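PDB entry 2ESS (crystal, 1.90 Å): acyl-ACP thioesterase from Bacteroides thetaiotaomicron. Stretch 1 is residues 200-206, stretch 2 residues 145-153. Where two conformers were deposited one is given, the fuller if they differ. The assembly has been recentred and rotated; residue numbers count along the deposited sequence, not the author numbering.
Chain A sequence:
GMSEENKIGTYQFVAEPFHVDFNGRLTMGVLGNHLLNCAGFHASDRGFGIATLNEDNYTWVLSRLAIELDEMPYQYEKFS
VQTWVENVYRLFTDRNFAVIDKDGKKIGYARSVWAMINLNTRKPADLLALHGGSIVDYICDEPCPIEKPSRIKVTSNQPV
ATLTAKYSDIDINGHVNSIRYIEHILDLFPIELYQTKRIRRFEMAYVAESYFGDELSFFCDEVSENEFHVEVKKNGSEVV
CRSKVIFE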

# COMPACT_ATOMS: atom_id res chain seq x y z
N ARG A 200 2.89 -15.21 -14.09
CA ARG A 200 2.18 -16.42 -13.67
C ARG A 200 2.75 -17.06 -12.43
O ARG A 200 2.01 -17.69 -11.67
CB ARG A 200 2.06 -17.41 -14.81
CG ARG A 200 3.18 -18.38 -15.04
CD ARG A 200 2.60 -19.67 -15.68
NE ARG A 200 1.74 -20.39 -14.72
CZ ARG A 200 0.40 -20.34 -14.65
NH1 ARG A 200 -0.34 -19.62 -15.50
NH2 ARG A 200 -0.22 -21.05 -13.71
N ARG A 201 4.05 -16.90 -12.20
CA ARG A 201 4.65 -17.38 -10.96
C ARG A 201 5.66 -16.39 -10.44
O ARG A 201 6.44 -15.84 -11.21
CB ARG A 201 5.29 -18.74 -11.14
CG ARG A 201 5.80 -19.31 -9.78
CD ARG A 201 5.97 -20.72 -9.82
NE ARG A 201 6.68 -21.17 -8.63
CZ ARG A 201 6.21 -21.99 -7.69
NH1 ARG A 201 4.95 -22.44 -7.74
NH2 ARG A 201 7.03 -22.34 -6.69
N PHE A 202 5.64 -16.18 -9.13
CA PHE A 202 6.49 -15.23 -8.47
C PHE A 202 6.97 -15.82 -7.14
O PHE A 202 6.16 -16.28 -6.32
CB PHE A 202 5.74 -13.91 -8.26
CG PHE A 202 6.56 -12.87 -7.55
CD1 PHE A 202 7.53 -12.16 -8.22
CD2 PHE A 202 6.36 -12.64 -6.20
CE1 PHE A 202 8.30 -11.24 -7.56
CE2 PHE A 202 7.11 -11.73 -5.55
CZ PHE A 202 8.08 -11.02 -6.24
N GLU A 203 8.28 -15.83 -6.94
CA GLU A 203 8.85 -16.35 -5.70
C GLU A 203 9.79 -15.36 -5.04
O GLU A 203 10.47 -14.62 -5.71
CB GLU A 203 9.61 -17.63 -5.97
CG GLU A 203 8.88 -18.68 -6.74
CD GLU A 203 9.74 -19.90 -7.08
OE1 GLU A 203 10.86 -20.04 -6.53
OE2 GLU A 203 9.31 -20.70 -7.94
N MSE A 204 9.78 -15.33 -3.73
CA MSE A 204 10.66 -14.51 -2.91
C MSE A 204 11.36 -15.45 -1.94
O MSE A 204 10.73 -16.40 -1.40
CB MSE A 204 9.86 -13.54 -2.07
CG MSE A 204 9.19 -12.46 -2.87
SE MSE A 204 10.61 -11.29 -3.70
CE MSE A 204 11.84 -10.81 -2.20
N ALA A 205 12.65 -15.19 -1.75
CA ALA A 205 13.44 -15.80 -0.66
C ALA A 205 14.04 -14.67 0.17
O ALA A 205 14.75 -13.82 -0.36
CB ALA A 205 14.55 -16.69 -1.22
N TYR A 206 13.80 -14.69 1.47
CA TYR A 206 14.19 -13.56 2.33
C TYR A 206 15.40 -14.04 3.08
O TYR A 206 15.32 -14.96 3.89
CB TYR A 206 13.05 -13.16 3.27
CG TYR A 206 11.90 -12.56 2.53
CD1 TYR A 206 11.96 -11.23 2.08
CD2 TYR A 206 10.78 -13.31 2.22
CE1 TYR A 206 10.93 -10.66 1.34
CE2 TYR A 206 9.73 -12.73 1.49
CZ TYR A 206 9.81 -11.42 1.07
OH TYR A 206 8.77 -10.88 0.35
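Stretch 2, residues 145-153: PIEKPSRIK

The best-defined polar link between the two stretches is a forked hydrogen bond from the guanidinium of Arg201 to a single backbone acceptor. Arg201 NH2 lies 2.9 Å from Glu147 O with an N-H...O angle of 149°, and Arg201 NH1 lies 3.1 Å from the same Glu147 O at 135°. The carbonyl sits at the guanidinium edge, near its plane, as expected when both terminal nitrogens share one oxygen. The extended side chain, with chi1 to chi3 all t, carries the group out to this position.

Its other edge is engaged within the strand: Arg201 NE to Glu203 OE2 is 2.8 Å at 161°, a salt bridge, and Arg201 NH2 to Glu203 OE2 is 3.1 Å at 138°. Glu203 thereby helps to fix the orientation in which Arg201 meets Glu147. Its second carboxylate oxygen works through a water, which donates to Glu203 OE1 at 2.5 Å and accepts from Ser150 N at 3.0 Å, so the backbone of stretch 2 is tied to the strand a second time.

Residues 200-206 are a strand, and Arg201, Glu203 and Ala205 alternate onto the side facing stretch 2, while the CA-to-CB bond of selenomethionine Met204 points away. Stretch 2 has no regular helix or strand, yet it runs in broadly the same sense, the end-to-end directions differing by 48°. The CA atoms of Arg201 and Ile146 are 9.7 Å apart, those of Glu203 and Pro149 6.8 Å, and those of Ala205 and Arg151 7.6 Å; the approach is tightest at the middle pair.

Packing is modest, with 302 Å² buried in total. Ile146 CB lies 3.9 Å from Arg201 NH1, and Pro149 CA is 4.3 Å from Glu203 OE1. Farther along, Ile152 points toward the strand, placing its CD1 4.1 Å from Ala205 CB in an apolar contact.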

# COMPACT_ATOMS: atom_id res chain seq x y z
N PRO A 145 -2.06 -27.15 -5.30
CA PRO A 145 -1.37 -27.89 -6.35
C PRO A 145 -0.36 -27.03 -7.11
O PRO A 145 -0.50 -26.84 -8.31
CB PRO A 145 -2.52 -28.31 -7.26
CG PRO A 145 -3.48 -27.21 -7.18
CD PRO A 145 -3.40 -26.70 -5.74
N ILE A 146 0.61 -26.47 -6.40
CA ILE A 146 1.71 -25.72 -7.02
C ILE A 146 3.02 -26.23 -6.41
O ILE A 146 3.04 -26.74 -5.29
CB ILE A 146 1.55 -24.17 -6.91
CG1 ILE A 146 1.56 -23.68 -5.45
CG2 ILE A 146 0.27 -23.68 -7.63
CD1 ILE A 146 1.84 -22.19 -5.25
N GLU A 147 4.10 -26.09 -7.16
CA GLU A 147 5.44 -26.50 -6.78
C GLU A 147 5.89 -25.69 -5.57
O GLU A 147 5.60 -24.50 -5.45
CB GLU A 147 6.41 -26.28 -7.97
N LYS A 148 6.55 -26.37 -4.64
CA LYS A 148 7.11 -25.74 -3.46
C LYS A 148 8.23 -24.79 -3.88
O LYS A 148 8.95 -25.06 -4.84
CB LYS A 148 7.68 -26.82 -2.53
CG LYS A 148 6.59 -27.69 -1.86
CD LYS A 148 7.21 -28.67 -0.82
N PRO A 149 8.36 -23.66 -3.18
CA PRO A 149 9.51 -22.80 -3.50
C PRO A 149 10.81 -23.46 -3.01
O PRO A 149 10.81 -24.14 -2.00
CB PRO A 149 9.23 -21.56 -2.70
CG PRO A 149 8.38 -22.00 -1.55
CD PRO A 149 7.54 -23.11 -2.08
N SER A 150 11.91 -23.25 -3.72
CA SER A 150 13.20 -23.77 -3.27
C SER A 150 14.28 -22.75 -3.60
O SER A 150 13.98 -21.69 -4.14
CB SER A 150 13.49 -25.13 -3.91
OG SER A 150 13.30 -25.08 -5.30
N ARG A 151 15.52 -23.06 -3.25
CA ARG A 151 16.64 -22.15 -3.44
C ARG A 151 16.71 -21.63 -4.87
O ARG A 151 16.59 -22.38 -5.82
CB ARG A 151 17.98 -22.80 -3.01
CG ARG A 151 19.19 -22.57 -3.94
CD ARG A 151 20.49 -22.22 -3.18
NE ARG A 151 20.86 -23.20 -2.15
CZ ARG A 151 21.92 -24.01 -2.18
NH1 ARG A 151 22.81 -24.03 -3.19
NH2 ARG A 151 22.09 -24.83 -1.14
N ILE A 152 16.97 -20.34 -4.99
CA ILE A 152 17.04 -19.65 -6.28
C ILE A 152 18.50 -19.36 -6.59
O ILE A 152 19.22 -18.82 -5.76
CB ILE A 152 16.29 -18.33 -6.17
CG1 ILE A 152 14.82 -18.59 -5.79
CG2 ILE A 152 16.50 -17.50 -7.43
CD1 ILE A 152 14.04 -17.40 -5.25
N LYS A 153 18.96 -19.73 -7.78
CA LYS A 153 20.34 -19.46 -8.17
C LYS A 153 20.43 -18.21 -9.07
O LYS A 153 19.66 -18.08 -10.01
CB LYS A 153 20.94 -20.67 -8.89
CG LYS A 153 22.41 -20.49 -9.36
O HOH W 1 11.83 -22.36 -6.63